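Side-chain contacts in immune protein (Enterobacter cloacae, PDB 6D7Y), which probably protects the cell that makes it by binding and neutralising the toxic C-terminal tip of the contact-dependent growth inhibition protein CdiA: residues L51-D54 with S55-F59; F18-L21 with K22-S26. All blocks are in the same frame, centred on the assembly; numbering follows the deposited sequence.

Contact 1. Residues L51-D54 with S55-F59; sequences LLID and SFLGF
Ser55 doubles back onto Leu51 with both its backbone N-H and its hydroxyl, one turn along the short alpha-helix 50-58, which lies against helix 17-25 and the antiparallel sheet. The amide bond, Ser55 N to Leu51 O, measures 2.9 Å with an N-H...O angle of 161°. Ser55 OG donates to the same Leu51 O over 3.0 Å, and the two donors come from opposite faces of the carbonyl plane, so one oxygen is gripped twice by a single residue. The torsion that allows this sets OG beside the backbone N and anti to the carbonyl carbon (chi1 -64°), which brings the hydroxyl back over the preceding turn.

The other carbonyls of the turn find the regular i to i+4 partners. Leu52 O takes the amide of Phe56 and Ile53 O that of Leu57. Asp54 O receives Gly58 N at 2.9 Å, but here the N-H...O angle drops to 140°, a less straight bond at the last turn of the helix. At this end of the helix, Leu57 O and, just past it, Phe59 O both accept from Lys89 NZ, so one lysine ammonium from strand 78-90 satisfies two carbonyls.

Apolar contact runs along the side that meets helix 17-25, where Ile53 and Leu57 both pack on Leu17. Phe56, buried on the sheet side, sets its ring edge-to-face with Phe65. Ile53 and Leu57 lie side by side and point the same way; their branches touch where Ile53 CG2 meets Leu57 CD1 at 3.9 Å, while Leu57 CG sits 3.2 Å from Ile53 O.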
loop_
_atom_site.group_PDB
_atom_site.type_symbol
_atom_site.label_atom_id
_atom_site.label_comp_id
_atom_site.label_asym_id
_atom_site.label_seq_id
_atom_site.Cartn_x
_atom_site.Cartn_y
_atom_site.Cartn_z
ATOM N N LEU B 51 -10.776 2.203 -15.951
ATOM C CA LEU B 51 -12.148 2.661 -15.668
ATOM C C LEU B 51 -12.537 2.389 -14.210
ATOM O O LEU B 51 -13.345 3.122 -13.642
ATOM C CB LEU B 51 -13.164 2.048 -16.644
ATOM C CG LEU B 51 -12.971 2.412 -18.120
ATOM C CD1 LEU B 51 -14.003 1.697 -18.983
ATOM C CD2 LEU B 51 -13.033 3.921 -18.342
ATOM N N LEU B 52 -11.976 1.331 -13.621
ATOM C CA LEU B 52 -12.202 1.025 -12.208
ATOM C C LEU B 52 -11.733 2.210 -11.358
ATOM O O LEU B 52 -12.456 2.705 -10.494
ATOM C CB LEU B 52 -11.416 -0.233 -11.802
ATOM C CG LEU B 52 -11.161 -0.541 -10.314
ATOM C CD1 LEU B 52 -12.418 -0.543 -9.453
ATOM C CD2 LEU B 52 -10.430 -1.870 -10.190
ATOM N N ILE B 53 -10.516 2.658 -11.639
ATOM C CA ILE B 53 -9.910 3.771 -10.926
ATOM C C ILE B 53 -10.638 5.085 -11.195
ATOM O O ILE B 53 -10.827 5.895 -10.285
ATOM C CB ILE B 53 -8.414 3.898 -11.297
ATOM C CG1 ILE B 53 -7.691 2.543 -11.116
ATOM C CG2 ILE B 53 -7.751 5.023 -10.513
ATOM C CD1 ILE B 53 -7.901 1.871 -9.778
ATOM N N ASP B 54 -11.065 5.279 -12.445
ATOM C CA ASP B 54 -11.782 6.484 -12.835
ATOM C C ASP B 54 -13.090 6.587 -12.043
ATOM O O ASP B 54 -13.427 7.655 -11.524
ATOM C CB ASP B 54 -12.059 6.480 -14.347
ATOM C CG ASP B 54 -12.597 7.814 -14.854
ATOM O OD1 ASP B 54 -12.437 8.831 -14.131
ATOM O OD2 ASP B 54 -13.159 7.857 -15.984
ATOM N N SER B 55 -13.807 5.468 -11.935
ATOM C CA SER B 55 -15.066 5.422 -11.183
ATOM C C SER B 55 -14.804 5.681 -9.717
ATOM O O SER B 55 -15.561 6.384 -9.068
ATOM C CB SER B 55 -15.743 4.062 -11.330
ATOM O OG SER B 55 -16.097 3.845 -12.671
ATOM N N PHE B 56 -13.735 5.091 -9.202
ATOM C CA PHE B 56 -13.338 5.283 -7.801
ATOM C C PHE B 56 -13.107 6.773 -7.526
ATOM O O PHE B 56 -13.636 7.318 -6.559
ATOM C CB PHE B 56 -12.088 4.444 -7.496
ATOM C CG PHE B 56 -11.458 4.730 -6.160
ATOM C CD1 PHE B 56 -11.974 4.173 -4.996
ATOM C CD2 PHE B 56 -10.332 5.535 -6.072
ATOM C CE1 PHE B 56 -11.389 4.430 -3.760
ATOM C CE2 PHE B 56 -9.741 5.798 -4.842
ATOM C CZ PHE B 56 -10.272 5.248 -3.684
ATOM N N LEU B 57 -12.359 7.427 -8.413
ATOM C CA LEU B 57 -12.042 8.850 -8.268
ATOM C C LEU B 57 -13.225 9.780 -8.489
ATOM O O LEU B 57 -13.274 10.859 -7.910
ATOM C CB LEU B 57 -10.903 9.240 -9.196
ATOM C CG LEU B 57 -9.584 8.543 -8.885
ATOM C CD1 LEU B 57 -8.576 8.826 -9.980
ATOM C CD2 LEU B 57 -9.041 8.927 -7.506
ATOM N N GLY B 58 -14.171 9.368 -9.325
ATOM C CA GLY B 58 -15.347 10.190 -9.603
ATOM C C GLY B 58 -16.463 10.028 -8.588
ATOM O O GLY B 58 -17.456 10.748 -8.652
ATOM N N PHE B 59 -16.305 9.100 -7.643
ATOM C CA PHE B 59 -17.351 8.853 -6.648
ATOM C C PHE B 59 -17.583 10.058 -5.740
ATOM O O PHE B 59 -16.643 10.609 -5.171
ATOM C CB PHE B 59 -17.023 7.616 -5.804
ATOM C CG PHE B 59 -18.156 7.169 -4.916
ATOM C CD1 PHE B 59 -19.190 6.381 -5.432
ATOM C CD2 PHE B 59 -18.189 7.512 -3.572
ATOM C CE1 PHE B 59 -20.236 5.960 -4.621
ATOM C CE2 PHE B 59 -19.230 7.092 -2.757
ATOM C CZ PHE B 59 -20.256 6.316 -3.282
#

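Contact 2. Residues F18-L21 with K22-S26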
loop_
_atom_site.group_PDB
_atom_site.type_symbol
_atom_site.label_atom_id
_atom_site.label_comp_id
_atom_site.label_asym_id
_atom_site.label_seq_id
_atom_site.Cartn_x
_atom_site.Cartn_y
_atom_site.Cartn_z
ATOM N N PHE B 18 -3.802 4.711 -11.064
ATOM C CA PHE B 18 -3.877 3.448 -11.814
ATOM C C PHE B 18 -2.494 2.838 -12.075
ATOM O O PHE B 18 -2.280 1.654 -11.872
ATOM C CB PHE B 18 -4.590 3.638 -13.157
ATOM C CG PHE B 18 -4.480 2.437 -14.071
ATOM C CD1 PHE B 18 -5.322 1.337 -13.910
ATOM C CD2 PHE B 18 -3.517 2.394 -15.069
ATOM C CE1 PHE B 18 -5.209 0.227 -14.743
ATOM C CE2 PHE B 18 -3.397 1.288 -15.898
ATOM C CZ PHE B 18 -4.248 0.204 -15.742
ATOM N N PHE B 19 -1.556 3.662 -12.523
ATOM C CA PHE B 19 -0.211 3.179 -12.849
ATOM C C PHE B 19 0.574 2.759 -11.605
ATOM O O PHE B 19 1.384 1.825 -11.655
ATOM C CB PHE B 19 0.481 4.216 -13.738
ATOM C CG PHE B 19 -0.310 4.515 -14.990
ATOM C CD1 PHE B 19 -0.283 3.633 -16.069
ATOM C CD2 PHE B 19 -1.139 5.642 -15.068
ATOM C CE1 PHE B 19 -1.043 3.873 -17.202
ATOM C CE2 PHE B 19 -1.893 5.894 -16.208
ATOM C CZ PHE B 19 -1.849 5.006 -17.276
ATOM N N LEU B 20 0.318 3.431 -10.485
ATOM C CA LEU B 20 0.935 3.032 -9.224
ATOM C C LEU B 20 0.384 1.648 -8.871
ATOM O O LEU B 20 1.136 0.741 -8.551
ATOM C CB LEU B 20 0.607 4.017 -8.100
ATOM C CG LEU B 20 1.104 3.654 -6.691
ATOM C CD1 LEU B 20 2.612 3.513 -6.649
ATOM C CD2 LEU B 20 0.650 4.703 -5.694
ATOM N N LEU B 21 -0.932 1.490 -8.981
ATOM C CA LEU B 21 -1.559 0.208 -8.646
ATOM C C LEU B 21 -1.045 -0.918 -9.536
ATOM O O LEU B 21 -0.790 -2.005 -9.034
ATOM C CB LEU B 21 -3.087 0.309 -8.636
ATOM C CG LEU B 21 -3.668 1.199 -7.512
ATOM C CD1 LEU B 21 -5.145 1.467 -7.753
ATOM C CD2 LEU B 21 -3.440 0.631 -6.113
ATOM N N LYS B 22 -0.863 -0.657 -10.838
ATOM C CA LYS B 22 -0.321 -1.669 -11.769
ATOM C C LYS B 22 1.114 -2.007 -11.392
ATOM O O LYS B 22 1.525 -3.150 -11.482
ATOM C CB LYS B 22 -0.380 -1.190 -13.234
ATOM C CG LYS B 22 -1.779 -1.017 -13.814
ATOM C CD LYS B 22 -2.597 -2.302 -13.835
ATOM C CE LYS B 22 -2.001 -3.389 -14.721
ATOM N NZ LYS B 22 -2.824 -4.634 -14.643
ATOM N N GLU B 23 1.866 -0.990 -10.986
ATOM C CA GLU B 23 3.251 -1.146 -10.532
ATOM C C GLU B 23 3.311 -2.092 -9.319
ATOM O O GLU B 23 4.100 -3.044 -9.295
ATOM C CB GLU B 23 3.828 0.249 -10.208
ATOM C CG GLU B 23 5.078 0.295 -9.342
ATOM C CD GLU B 23 6.245 -0.477 -9.913
ATOM O OE1 GLU B 23 6.296 -0.666 -11.147
ATOM O OE2 GLU B 23 7.136 -0.873 -9.126
ATOM N N ILE B 24 2.461 -1.829 -8.324
ATOM C CA ILE B 24 2.375 -2.680 -7.139
ATOM C C ILE B 24 1.846 -4.073 -7.530
ATOM O O ILE B 24 2.399 -5.074 -7.095
ATOM C CB ILE B 24 1.457 -2.064 -6.065
ATOM C CG1 ILE B 24 1.988 -0.692 -5.616
ATOM C CG2 ILE B 24 1.351 -2.985 -4.849
ATOM C CD1 ILE B 24 1.051 0.023 -4.661
ATOM N N GLU B 25 0.790 -4.130 -8.346
ATOM C CA GLU B 25 0.207 -5.428 -8.765
ATOM C C GLU B 25 1.214 -6.347 -9.475
ATOM O O GLU B 25 1.147 -7.579 -9.343
ATOM C CB GLU B 25 -1.007 -5.238 -9.695
ATOM C CG GLU B 25 -1.676 -6.565 -10.124
ATOM C CD GLU B 25 -2.777 -6.416 -11.163
ATOM O OE1 GLU B 25 -3.433 -7.437 -11.471
ATOM O OE2 GLU B 25 -2.977 -5.301 -11.688
ATOM N N SER B 26 2.127 -5.754 -10.237
ATOM C CA SER B 26 3.126 -6.541 -10.987
ATOM C C SER B 26 4.173 -7.260 -10.126
ATOM O O SER B 26 4.851 -8.175 -10.608
ATOM C CB SER B 26 3.842 -5.658 -12.015
ATOM O OG SER B 26 4.517 -4.607 -11.366
#
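The Phe18 ring carries the Lys22 side chain on one face and has Phe19 CE1 at its edge, in the ring plane. Lys22 CG stands 3.6 Å from the ring centroid and 24° off the normal, a CH-pi contact displaced toward the rim, with Lys22 CG 3.4 Å from Phe18 CZ. The Phe19 ring in turn receives Phe18 CD2 over the centre of one face, 3.5 Å above its plane.

With Lys22 CG beside the backbone N (chi1 -66°), it lies over the ring; the bend at chi2 keeps CD over the face, and the further bend at chi3 carries the chain on to Glu25. There Lys22 NZ forms a salt bridge of 3.0 Å with Glu25 OE2, arriving from above the carboxylate plane.

All of this rides on helix 17-25, whose Phe18, Phe19, Leu20 and Leu21 carbonyls accept the amides four residues on; Ile24 N to Leu20 O is the straightest of these bonds, at 166°. On the buried side, Leu20 CG and Ile24 CD1 are 4.2 Å apart, and both residues rest on Val96 of the sheet. Glu23 OE2 is hydrogen-bonded to Tyr118 of helix 105-126.

Lys22 thus serves two chemistries: its methylenes cover an aromatic face while its ammonium pairs with a carboxylate, an ion pair that probably steadies the bent chain over the ring.

How the contacts relate
Contact 2 comes first along the chain, on helix 17-25, and contact 1 follows on helix 50-58, with strand 30-36 between them in sequence. Their centres lie about 15 Å apart, yet the two helices touch: Ile53 CD1 packs 3.4 Å from Leu21 CD1, and Ile53 CG1 lies 3.9 Å from Phe18 CD1. Contact 2 sits nearer the centre of the chain, about 10 Å from it against about 18 Å for contact 1. Helix 17-25 also touches helix 105-126, through Phe19, Leu20 and Glu23, so it bridges the two other helices. Helices 17-25 and 50-58 both meet the antiparallel sheet, at Val96 and at Val87 respectively, while helix 105-126 adjoins helix 17-25.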